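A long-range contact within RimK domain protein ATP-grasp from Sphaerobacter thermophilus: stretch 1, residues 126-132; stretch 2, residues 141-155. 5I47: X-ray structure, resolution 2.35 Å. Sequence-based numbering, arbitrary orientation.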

ATOM      1  N   GLY B 126      19.636   3.051 -19.405  1.00 47.58           N
ATOM      2  CA  GLY B 126      21.061   3.309 -19.401  1.00 43.85           C
ATOM      3  C   GLY B 126      21.520   3.878 -18.076  1.00 44.59           C
ATOM      4  O   GLY B 126      20.778   4.623 -17.430  1.00 48.26           O
ATOM      5  N   TYR B 127      22.737   3.540 -17.660  1.00 46.69           N
ATOM      6  CA  TYR B 127      23.290   4.024 -16.394  1.00 46.39           C
ATOM      7  C   TYR B 127      23.530   5.535 -16.404  1.00 54.61           C
ATOM      8  O   TYR B 127      23.830   6.105 -17.453  1.00 58.64           O
ATOM      9  CB  TYR B 127      24.593   3.296 -16.081  1.00 40.93           C
ATOM     10  CG  TYR B 127      24.423   1.818 -15.851  1.00 42.08           C
ATOM     11  CD1 TYR B 127      23.997   1.334 -14.620  1.00 39.63           C
ATOM     12  CD2 TYR B 127      24.692   0.904 -16.861  1.00 46.83           C
ATOM     13  CE1 TYR B 127      23.842  -0.021 -14.403  1.00 41.13           C
ATOM     14  CE2 TYR B 127      24.541  -0.456 -16.653  1.00 46.95           C
ATOM     15  CZ  TYR B 127      24.120  -0.912 -15.421  1.00 45.35           C
ATOM     16  OH  TYR B 127      23.961  -2.262 -15.210  1.00 47.07           O
ATOM     17  N   PRO B 128      23.403   6.192 -15.233  1.00 54.88           N
ATOM     18  CA  PRO B 128      23.014   5.589 -13.956  1.00 50.03           C
ATOM     19  C   PRO B 128      21.504   5.588 -13.743  1.00 47.71           C
ATOM     20  O   PRO B 128      20.778   6.277 -14.463  1.00 44.13           O
ATOM     21  CB  PRO B 128      23.706   6.487 -12.933  1.00 47.08           C
ATOM     22  CG  PRO B 128      23.641   7.841 -13.567  1.00 47.68           C
ATOM     23  CD  PRO B 128      23.757   7.615 -15.069  1.00 51.96           C
ATOM     24  N   VAL B 129      21.044   4.807 -12.765  1.00 48.28           N
ATOM     25  CA  VAL B 129      19.640   4.742 -12.373  1.00 42.99           C
ATOM     26  C   VAL B 129      19.572   4.618 -10.855  1.00 42.86           C
ATOM     27  O   VAL B 129      20.577   4.388 -10.181  1.00 45.46           O
ATOM     28  CB  VAL B 129      18.892   3.565 -13.037  1.00 39.93           C
ATOM     29  CG1 VAL B 129      18.882   3.710 -14.548  1.00 39.42           C
ATOM     30  CG2 VAL B 129      19.518   2.241 -12.628  1.00 37.93           C
ATOM     31  N   VAL B 130      18.364   4.770 -10.317  1.00 42.22           N
ATOM     32  CA  VAL B 130      18.096   4.555  -8.900  1.00 38.79           C
ATOM     33  C   VAL B 130      16.981   3.527  -8.762  1.00 36.38           C
ATOM     34  O   VAL B 130      16.037   3.509  -9.559  1.00 35.76           O
ATOM     35  CB  VAL B 130      17.720   5.864  -8.174  1.00 38.58           C
ATOM     36  CG1 VAL B 130      18.930   6.761  -8.036  1.00 40.06           C
ATOM     37  CG2 VAL B 130      16.611   6.588  -8.913  1.00 38.34           C
ATOM     38  N   LEU B 131      17.105   2.660  -7.762  1.00 34.68           N
ATOM     39  CA  LEU B 131      16.070   1.694  -7.422  1.00 32.73           C
ATOM     40  C   LEU B 131      15.253   2.236  -6.259  1.00 33.22           C
ATOM     41  O   LEU B 131      15.810   2.587  -5.214  1.00 36.05           O
ATOM     42  CB  LEU B 131      16.662   0.334  -7.047  1.00 32.35           C
ATOM     43  CG  LEU B 131      17.495  -0.432  -8.076  1.00 33.27           C
ATOM     44  CD1 LEU B 131      17.776  -1.830  -7.566  1.00 33.73           C
ATOM     45  CD2 LEU B 131      16.796  -0.483  -9.416  1.00 32.30           C
ATOM     46  N   LYS B 132      13.938   2.300  -6.443  1.00 33.59           N
ATOM     47  CA  LYS B 132      13.026   2.803  -5.427  1.00 33.07           C
ATOM     48  C   LYS B 132      11.919   1.782  -5.232  1.00 34.08           C
ATOM     49  O   LYS B 132      11.243   1.410  -6.196  1.00 36.90           O
ATOM     50  CB  LYS B 132      12.430   4.156  -5.829  1.00 26.12           C
ATOM     51  CG  LYS B 132      13.435   5.271  -6.044  1.00 26.62           C
ATOM     52  CD  LYS B 132      12.730   6.565  -6.442  1.00 30.18           C
ATOM     53  CE  LYS B 132      13.699   7.738  -6.553  1.00 35.61           C
ATOM     54  NZ  LYS B 132      12.971   9.005  -6.867  1.00 35.02           N
ATOM     55  N   PRO B 141      16.185   1.960   1.453  1.00 44.44           N
ATOM     56  CA  PRO B 141      16.421   3.330   0.996  1.00 41.59           C
ATOM     57  C   PRO B 141      16.753   3.358  -0.487  1.00 35.82           C
ATOM     58  O   PRO B 141      17.124   2.348  -1.089  1.00 33.29           O
ATOM     59  CB  PRO B 141      17.611   3.789   1.846  1.00 43.37           C
ATOM     60  CG  PRO B 141      18.326   2.526   2.189  1.00 41.75           C
ATOM     61  CD  PRO B 141      17.264   1.473   2.331  1.00 43.16           C
ATOM     62  N   VAL B 142      16.598   4.548  -1.077  1.00 36.06           N
ATOM     63  CA  VAL B 142      16.874   4.720  -2.498  1.00 36.91           C
ATOM     64  C   VAL B 142      18.311   4.312  -2.790  1.00 41.59           C
ATOM     65  O   VAL B 142      19.237   4.647  -2.042  1.00 49.26           O
ATOM     66  CB  VAL B 142      16.600   6.172  -2.922  1.00 36.89           C
ATOM     67  CG1 VAL B 142      16.796   6.338  -4.421  1.00 38.24           C
ATOM     68  CG2 VAL B 142      15.190   6.576  -2.515  1.00 36.34           C
ATOM     69  N   ALA B 143      18.502   3.573  -3.882  1.00 41.30           N
ATOM     70  CA  ALA B 143      19.766   2.901  -4.169  1.00 43.77           C
ATOM     71  C   ALA B 143      20.308   3.369  -5.515  1.00 47.58           C
ATOM     72  O   ALA B 143      19.712   3.090  -6.559  1.00 49.57           O
ATOM     73  CB  ALA B 143      19.576   1.385  -4.156  1.00 40.76           C
ATOM     74  N   LEU B 144      21.448   4.059  -5.492  1.00 47.38           N
ATOM     75  CA  LEU B 144      22.075   4.527  -6.721  1.00 47.92           C
ATOM     76  C   LEU B 144      22.855   3.398  -7.384  1.00 47.74           C
ATOM     77  O   LEU B 144      23.554   2.631  -6.717  1.00 48.59           O
ATOM     78  CB  LEU B 144      22.998   5.712  -6.433  1.00 50.71           C
ATOM     79  CG  LEU B 144      23.823   6.261  -7.603  1.00 52.03           C
ATOM     80  CD1 LEU B 144      22.931   6.748  -8.734  1.00 52.36           C
ATOM     81  CD2 LEU B 144      24.752   7.373  -7.131  1.00 50.58           C
ATOM     82  N   VAL B 145      22.721   3.299  -8.705  1.00 47.83           N
ATOM     83  CA  VAL B 145      23.304   2.214  -9.494  1.00 49.23           C
ATOM     84  C   VAL B 145      24.068   2.861 -10.642  1.00 52.78           C
ATOM     85  O   VAL B 145      23.463   3.314 -11.621  1.00 53.42           O
ATOM     86  CB  VAL B 145      22.242   1.239 -10.019  1.00 45.98           C
ATOM     87  CG1 VAL B 145      22.878   0.170 -10.892  1.00 43.64           C
ATOM     88  CG2 VAL B 145      21.487   0.606  -8.867  1.00 43.06           C
ATOM     89  N   GLU B 146      25.397   2.902 -10.538  1.00 57.39           N
ATOM     90  CA  GLU B 146      26.206   3.528 -11.577  1.00 58.33           C
ATOM     91  C   GLU B 146      26.596   2.563 -12.688  1.00 55.83           C
ATOM     92  O   GLU B 146      26.787   2.994 -13.830  1.00 54.79           O
ATOM     93  CB  GLU B 146      27.476   4.137 -10.975  1.00 65.37           C
ATOM     94  CG  GLU B 146      27.283   4.830  -9.639  1.00 73.17           C
ATOM     95  CD  GLU B 146      27.524   3.900  -8.464  1.00 79.25           C
ATOM     96  OE1 GLU B 146      27.179   2.703  -8.569  1.00 78.76           O
ATOM     97  OE2 GLU B 146      28.068   4.365  -7.439  1.00 82.19           O
ATOM     98  N   ASP B 147      26.718   1.273 -12.384  1.00 50.96           N
ATOM     99  CA  ASP B 147      27.167   0.292 -13.362  1.00 54.61           C
ATOM    100  C   ASP B 147      26.622  -1.077 -12.973  1.00 59.68           C
ATOM    101  O   ASP B 147      25.953  -1.233 -11.946  1.00 60.43           O
ATOM    102  CB  ASP B 147      28.693   0.281 -13.454  1.00 49.79           C
ATOM    103  CG  ASP B 147      29.342   0.097 -12.105  1.00 47.82           C
ATOM    104  OD1 ASP B 147      29.375  -1.049 -11.615  1.00 46.53           O
ATOM    105  OD2 ASP B 147      29.808   1.096 -11.521  1.00 51.55           O
ATOM    106  N   GLN B 148      26.930  -2.081 -13.801  1.00 61.48           N
ATOM    107  CA  GLN B 148      26.364  -3.412 -13.595  1.00 61.34           C
ATOM    108  C   GLN B 148      26.822  -4.032 -12.280  1.00 60.35           C
ATOM    109  O   GLN B 148      26.052  -4.759 -11.643  1.00 62.46           O
ATOM    110  CB  GLN B 148      26.720  -4.332 -14.763  1.00 64.14           C
ATOM    111  CG  GLN B 148      26.087  -5.717 -14.657  1.00 66.86           C
ATOM    112  CD  GLN B 148      26.412  -6.610 -15.838  1.00 66.56           C
ATOM    113  OE1 GLN B 148      26.011  -6.334 -16.969  1.00 69.25           O
ATOM    114  NE2 GLN B 148      27.146  -7.689 -15.580  1.00 61.98           N
ATOM    115  N   ASP B 149      28.063  -3.766 -11.862  1.00 58.28           N
ATOM    116  CA  ASP B 149      28.526  -4.273 -10.574  1.00 59.57           C
ATOM    117  C   ASP B 149      27.687  -3.721  -9.432  1.00 55.23           C
ATOM    118  O   ASP B 149      27.374  -4.440  -8.474  1.00 53.59           O
ATOM    119  CB  ASP B 149      30.002  -3.929 -10.367  1.00 67.40           C
ATOM    120  CG  ASP B 149      30.928  -4.979 -10.938  1.00 73.84           C
ATOM    121  OD1 ASP B 149      31.303  -4.869 -12.124  1.00 74.40           O
ATOM    122  OD2 ASP B 149      31.281  -5.918 -10.193  1.00 77.58           O
ATOM    123  N   ALA B 150      27.313  -2.443  -9.512  1.00 54.38           N
ATOM    124  CA  ALA B 150      26.393  -1.887  -8.528  1.00 54.03           C
ATOM    125  C   ALA B 150      25.013  -2.514  -8.661  1.00 51.22           C
ATOM    126  O   ALA B 150      24.333  -2.752  -7.655  1.00 50.57           O
ATOM    127  CB  ALA B 150      26.314  -0.369  -8.683  1.00 55.28           C
ATOM    128  N   ALA B 151      24.589  -2.799  -9.894  1.00 52.36           N
ATOM    129  CA  ALA B 151      23.279  -3.404 -10.111  1.00 54.95           C
ATOM    130  C   ALA B 151      23.218  -4.807  -9.521  1.00 59.66           C
ATOM    131  O   ALA B 151      22.295  -5.134  -8.764  1.00 60.83           O
ATOM    132  CB  ALA B 151      22.954  -3.427 -11.606  1.00 53.45           C
ATOM    133  N   GLU B 152      24.201  -5.650  -9.850  1.00 58.33           N
ATOM    134  CA  GLU B 152      24.230  -7.010  -9.327  1.00 56.56           C
ATOM    135  C   GLU B 152      24.340  -7.044  -7.809  1.00 53.65           C
ATOM    136  O   GLU B 152      23.971  -8.050  -7.195  1.00 53.20           O
ATOM    137  CB  GLU B 152      25.391  -7.789  -9.950  1.00 57.19           C
ATOM    138  CG  GLU B 152      25.288  -7.954 -11.460  1.00 61.51           C
ATOM    139  CD  GLU B 152      26.502  -8.644 -12.064  1.00 72.63           C
ATOM    140  OE1 GLU B 152      27.591  -8.606 -11.444  1.00 75.99           O
ATOM    141  OE2 GLU B 152      26.365  -9.229 -13.160  1.00 76.66           O
ATOM    142  N   ALA B 153      24.831  -5.969  -7.192  1.00 54.54           N
ATOM    143  CA  ALA B 153      24.997  -5.951  -5.744  1.00 55.15           C
ATOM    144  C   ALA B 153      23.671  -5.704  -5.035  1.00 58.44           C
ATOM    145  O   ALA B 153      23.312  -6.430  -4.101  1.00 59.41           O
ATOM    146  CB  ALA B 153      26.025  -4.887  -5.349  1.00 50.41           C
ATOM    147  N   ILE B 154      22.928  -4.683  -5.466  1.00 57.16           N
ATOM    148  CA  ILE B 154      21.676  -4.353  -4.796  1.00 51.93           C
ATOM    149  C   ILE B 154      20.614  -5.398  -5.107  1.00 48.41           C
ATOM    150  O   ILE B 154      19.809  -5.757  -4.241  1.00 47.00           O
ATOM    151  CB  ILE B 154      21.221  -2.937  -5.187  1.00 51.99           C
ATOM    152  CG1 ILE B 154      22.364  -1.950  -4.943  1.00 64.11           C
ATOM    153  CG2 ILE B 154      20.000  -2.536  -4.382  1.00 47.77           C
ATOM    154  CD1 ILE B 154      22.155  -0.590  -5.553  1.00 68.40           C
ATOM    155  N   VAL B 155      20.600  -5.911  -6.340  1.00 49.36           N
ATOM    156  CA  VAL B 155      19.658  -6.973  -6.690  1.00 51.81           C
ATOM    157  C   VAL B 155      19.936  -8.220  -5.859  1.00 57.43           C
ATOM    158  O   VAL B 155      19.010  -8.919  -5.430  1.00 54.07           O
ATOM    159  CB  VAL B 155      19.717  -7.268  -8.201  1.00 47.84           C
ATOM    160  CG1 VAL B 155      18.889  -8.492  -8.539  1.00 44.70           C
ATOM    161  CG2 VAL B 155      19.228  -6.068  -8.996  1.00 48.27           C
TER

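Residues 129-132 and 143-145 form two antiparallel strands, their axes inclined at 150° and approaching to 4.7 Å. Two pairs of backbone hydrogen bonds hold the register. Val 129 N donates to Val 145 O (3.1 Å) and Val 145 N returns a bond to Val 129 O (2.8 Å); two residues along, Leu 131 N donates to Ala 143 O (2.9 Å) and Ala 143 N to Leu 131 O (3.2 Å). Between these pairs, Val 130 faces Leu 144 without a direct bond, and the backbones draw in to a CA-CA distance of 4.5 Å. Here Val 130 CA lies 3.2 Å from Ala 143 O in a CA-H...O contact.

The alternation of the strands sorts the side chains onto two faces. Val 129, Leu 131, Ala 143 and Val 145 share the face that receives the helix beginning at Gln 148. Val 129 (m) places its CG2 3.9 Å from Val 145 CB, the side-chain contact of that hydrogen-bonded pair. Leu 131, in the m,t rotamer, projects off this face toward the helix, with its CG 4.2 Å from Val 145 CG2 and its CD1 3.9 Å from Ile 154 CG2. The small side chain of Ala 143 sits beside the base of Leu 131, with the two CB atoms 4.2 Å apart. Val 145 is t, and its two methyls serve different neighbours: CG2 packs on Leu 131, while CG1 lies 3.6 Å from Tyr 127 CE1.

On the other face, Val 130 (m) meets two residues through apolar contacts between branched side chains in van der Waals range: Val 130 CB is 3.9 Å from Val 142 CG1, and Val 130 CG1 is 4.1 Å from Leu 144 CD1. Leu 144 adopts t,p, which brings the end of its side chain back toward the neighbouring strand; CD1 comes within 3.6 Å of Val 129 O and 4.3 Å of Pro 128 CB. Lys 132 is fully extended beyond its m chi1. Its aliphatic CG rests 3.9 Å from Val 142 CG1, while the amino group is hydrogen-bonded elsewhere in the structure.

Tyr 127 precedes a cis peptide bond to Pro 128. With chi1 m and chi2 near -81°, its ring lies against the turn between strand and helix. Asp 147 CA sits over one ring face, 3.7 Å from the centroid, in a CH-pi contact, whereas Val 145 O and Ala 151 CB lie at the ring edge. The hydroxyl of Tyr 127 reaches the first helical turn, its OH 3.1 Å from Gln 148 CA. Asp 147 holds chi1 at 53° (p), placing OD1 to cap the helix by accepting from Ala 150 N at 3.3 Å.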